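Local structure of pyruvate kinase (Toxoplasma gondii, 3GG8) at residues C[62-67]-C[95-100]. The protein catalyses the last step of glycolysis, transferring the phosphoryl group of phosphoenolpyruvate to ADP to give pyruvate and ATP. Residues are numbered along the deposited sequence; the frame is centred on the assembly and turned at random.
Sequences MNVCRL and RLAILL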
loop_
_atom_site.group_PDB
_atom_site.type_symbol
_atom_site.label_atom_id
_atom_site.label_comp_id
_atom_site.label_asym_id
_atom_site.label_seq_id
_atom_site.Cartn_x
_atom_site.Cartn_y
_atom_site.Cartn_z
ATOM N N MET C 62 -38.267 -10.882 -4.124
ATOM C CA MET C 62 -38.176 -11.230 -5.558
ATOM C C MET C 62 -37.930 -9.983 -6.418
ATOM O O MET C 62 -38.679 -9.018 -6.312
ATOM C CB MET C 62 -39.446 -11.953 -6.038
ATOM C CG MET C 62 -39.528 -12.163 -7.558
ATOM S SD MET C 62 -40.817 -13.333 -8.009
ATOM C CE MET C 62 -42.304 -12.316 -7.860
ATOM N N ASN C 63 -36.886 -10.012 -7.258
ATOM C CA ASN C 63 -36.584 -8.923 -8.184
ATOM C C ASN C 63 -36.704 -9.339 -9.641
ATOM O O ASN C 63 -36.915 -8.506 -10.526
ATOM C CB ASN C 63 -35.168 -8.383 -7.940
ATOM C CG ASN C 63 -34.890 -8.092 -6.483
ATOM O OD1 ASN C 63 -34.003 -8.705 -5.889
ATOM N ND2 ASN C 63 -35.628 -7.137 -5.898
ATOM N N VAL C 64 -36.531 -10.635 -9.899
ATOM C CA VAL C 64 -36.543 -11.143 -11.274
ATOM C C VAL C 64 -37.391 -12.408 -11.338
ATOM O O VAL C 64 -37.294 -13.266 -10.449
ATOM C CB VAL C 64 -35.107 -11.464 -11.793
ATOM C CG1 VAL C 64 -35.137 -11.972 -13.248
ATOM C CG2 VAL C 64 -34.152 -10.231 -11.637
ATOM N N CYS C 65 -38.197 -12.496 -12.401
ATOM C CA CYS C 65 -39.014 -13.666 -12.720
ATOM C C CYS C 65 -38.464 -14.449 -13.917
ATOM O O CYS C 65 -38.500 -13.968 -15.056
ATOM C CB CYS C 65 -40.448 -13.238 -13.026
ATOM S SG CYS C 65 -41.200 -12.327 -11.669
ATOM N N ARG C 66 -38.001 -15.662 -13.629
ATOM C CA ARG C 66 -37.514 -16.613 -14.612
ATOM C C ARG C 66 -38.633 -17.496 -15.158
ATOM O O ARG C 66 -39.317 -18.183 -14.397
ATOM C CB ARG C 66 -36.445 -17.507 -13.987
ATOM C CG ARG C 66 -36.029 -18.695 -14.865
ATOM C CD ARG C 66 -34.771 -19.325 -14.293
ATOM N NE ARG C 66 -34.281 -20.482 -15.047
ATOM C CZ ARG C 66 -34.560 -21.749 -14.742
ATOM N NH1 ARG C 66 -35.340 -22.026 -13.698
ATOM N NH2 ARG C 66 -34.059 -22.740 -15.481
ATOM N N LEU C 67 -38.819 -17.451 -16.474
ATOM C CA LEU C 67 -39.686 -18.369 -17.183
ATOM C C LEU C 67 -38.810 -19.472 -17.781
ATOM O O LEU C 67 -38.032 -19.229 -18.705
ATOM C CB LEU C 67 -40.398 -17.638 -18.306
ATOM C CG LEU C 67 -41.112 -16.312 -18.027
ATOM C CD1 LEU C 67 -41.581 -15.699 -19.342
ATOM C CD2 LEU C 67 -42.268 -16.513 -17.038
ATOM N N ARG C 95 -40.499 -3.141 -9.963
ATOM C CA ARG C 95 -40.267 -3.189 -11.405
ATOM C C ARG C 95 -39.531 -4.472 -11.747
ATOM O O ARG C 95 -38.402 -4.451 -12.244
ATOM C CB ARG C 95 -39.492 -1.968 -11.880
ATOM C CG ARG C 95 -40.219 -0.670 -11.637
ATOM C CD ARG C 95 -41.518 -0.619 -12.430
ATOM N NE ARG C 95 -42.169 0.681 -12.339
ATOM C CZ ARG C 95 -41.747 1.760 -12.987
ATOM N NH1 ARG C 95 -40.664 1.688 -13.756
ATOM N NH2 ARG C 95 -42.393 2.913 -12.856
ATOM N N LEU C 96 -40.196 -5.584 -11.454
ATOM C CA LEU C 96 -39.676 -6.921 -11.655
ATOM C C LEU C 96 -39.237 -7.112 -13.098
ATOM O O LEU C 96 -39.950 -6.724 -14.028
ATOM C CB LEU C 96 -40.778 -7.942 -11.345
ATOM C CG LEU C 96 -41.282 -8.081 -9.914
ATOM C CD1 LEU C 96 -42.558 -8.911 -9.901
ATOM C CD2 LEU C 96 -40.210 -8.733 -9.047
ATOM N N ALA C 97 -38.063 -7.704 -13.290
ATOM C CA ALA C 97 -37.636 -8.047 -14.647
ATOM C C ALA C 97 -38.105 -9.452 -14.965
ATOM O O ALA C 97 -38.301 -10.275 -14.066
ATOM C CB ALA C 97 -36.131 -7.932 -14.795
ATOM N N ILE C 98 -38.297 -9.705 -16.254
ATOM C CA ILE C 98 -38.708 -11.011 -16.758
ATOM C C ILE C 98 -37.579 -11.599 -17.613
ATOM O O ILE C 98 -37.076 -10.952 -18.529
ATOM C CB ILE C 98 -40.049 -10.909 -17.517
ATOM C CG1 ILE C 98 -41.140 -10.376 -16.568
ATOM C CG2 ILE C 98 -40.458 -12.261 -18.095
ATOM C CD1 ILE C 98 -42.462 -10.057 -17.257
ATOM N N LEU C 99 -37.146 -12.803 -17.231
ATOM C CA LEU C 99 -36.070 -13.531 -17.887
ATOM C C LEU C 99 -36.638 -14.789 -18.572
ATOM O O LEU C 99 -37.240 -15.628 -17.897
ATOM C CB LEU C 99 -35.001 -13.891 -16.822
ATOM C CG LEU C 99 -33.714 -14.675 -17.154
ATOM C CD1 LEU C 99 -32.472 -14.037 -16.524
ATOM C CD2 LEU C 99 -33.791 -16.139 -16.723
ATOM N N LEU C 100 -36.487 -14.901 -19.902
ATOM C CA LEU C 100 -36.786 -16.146 -20.628
ATOM C C LEU C 100 -35.554 -17.068 -20.598
ATOM O O LEU C 100 -34.475 -16.676 -21.035
ATOM C CB LEU C 100 -37.173 -15.835 -22.076
ATOM C CG LEU C 100 -37.759 -16.899 -23.013
ATOM C CD1 LEU C 100 -38.306 -16.225 -24.250
ATOM C CD2 LEU C 100 -36.748 -17.966 -23.428
#
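Leu99 and Arg66, paired across the strands, both carry CG anti to the backbone N (chi1 180° and 170°), which helps bring CD2 of Leu99 against the aliphatic stem of Arg66, 3.9 Å from its CG and nearly as close to CB and CD. Beyond that apolar stretch the arginine runs on extended to its guanidinium group, which forms a salt bridge through NE with Asp101 and a hydrogen bond from NH1 to Thr43 OG1, so the charge of this buried side chain is paired. Val64 shares this face of the sheet, its CG1 sitting 4.1 Å from Leu99 CB. On the other face Leu67 slants across Ile98, with Leu67 CD1 3.8 Å from Ile98 CG2, while the thiol of Cys65 comes up to Leu96 CD1. Leu96 also reaches Met62, which crosses it at about a right angle, with Met62 CG 3.8 Å from Leu96 CD2.

Between the two faces runs a ladder of four backbone hydrogen bonds. Ala97 N gives to Asn63 O at 3.1 Å, and Cys65 then donates from N to Ala97 O and accepts at O from Leu99 N; Leu67 N closes the series on Leu99 O at 2.8 Å. Cys65 thus bonds to the residues flanking its partner Ile98, the parallel pattern. Asn63, Val64 and Arg66 also make backbone hydrogen bonds to strand 39-43, Leu99 packs on Phe224 and Ala226 of strand 224-227, and Cys65 and Leu67 face helix 74-90. Strand 62-68, that helix and strand 97-101 make up a beta-alpha-beta unit, whose helix links the second and third strands of the eight-stranded parallel (beta/alpha)8 TIM barrel of pyruvate kinase.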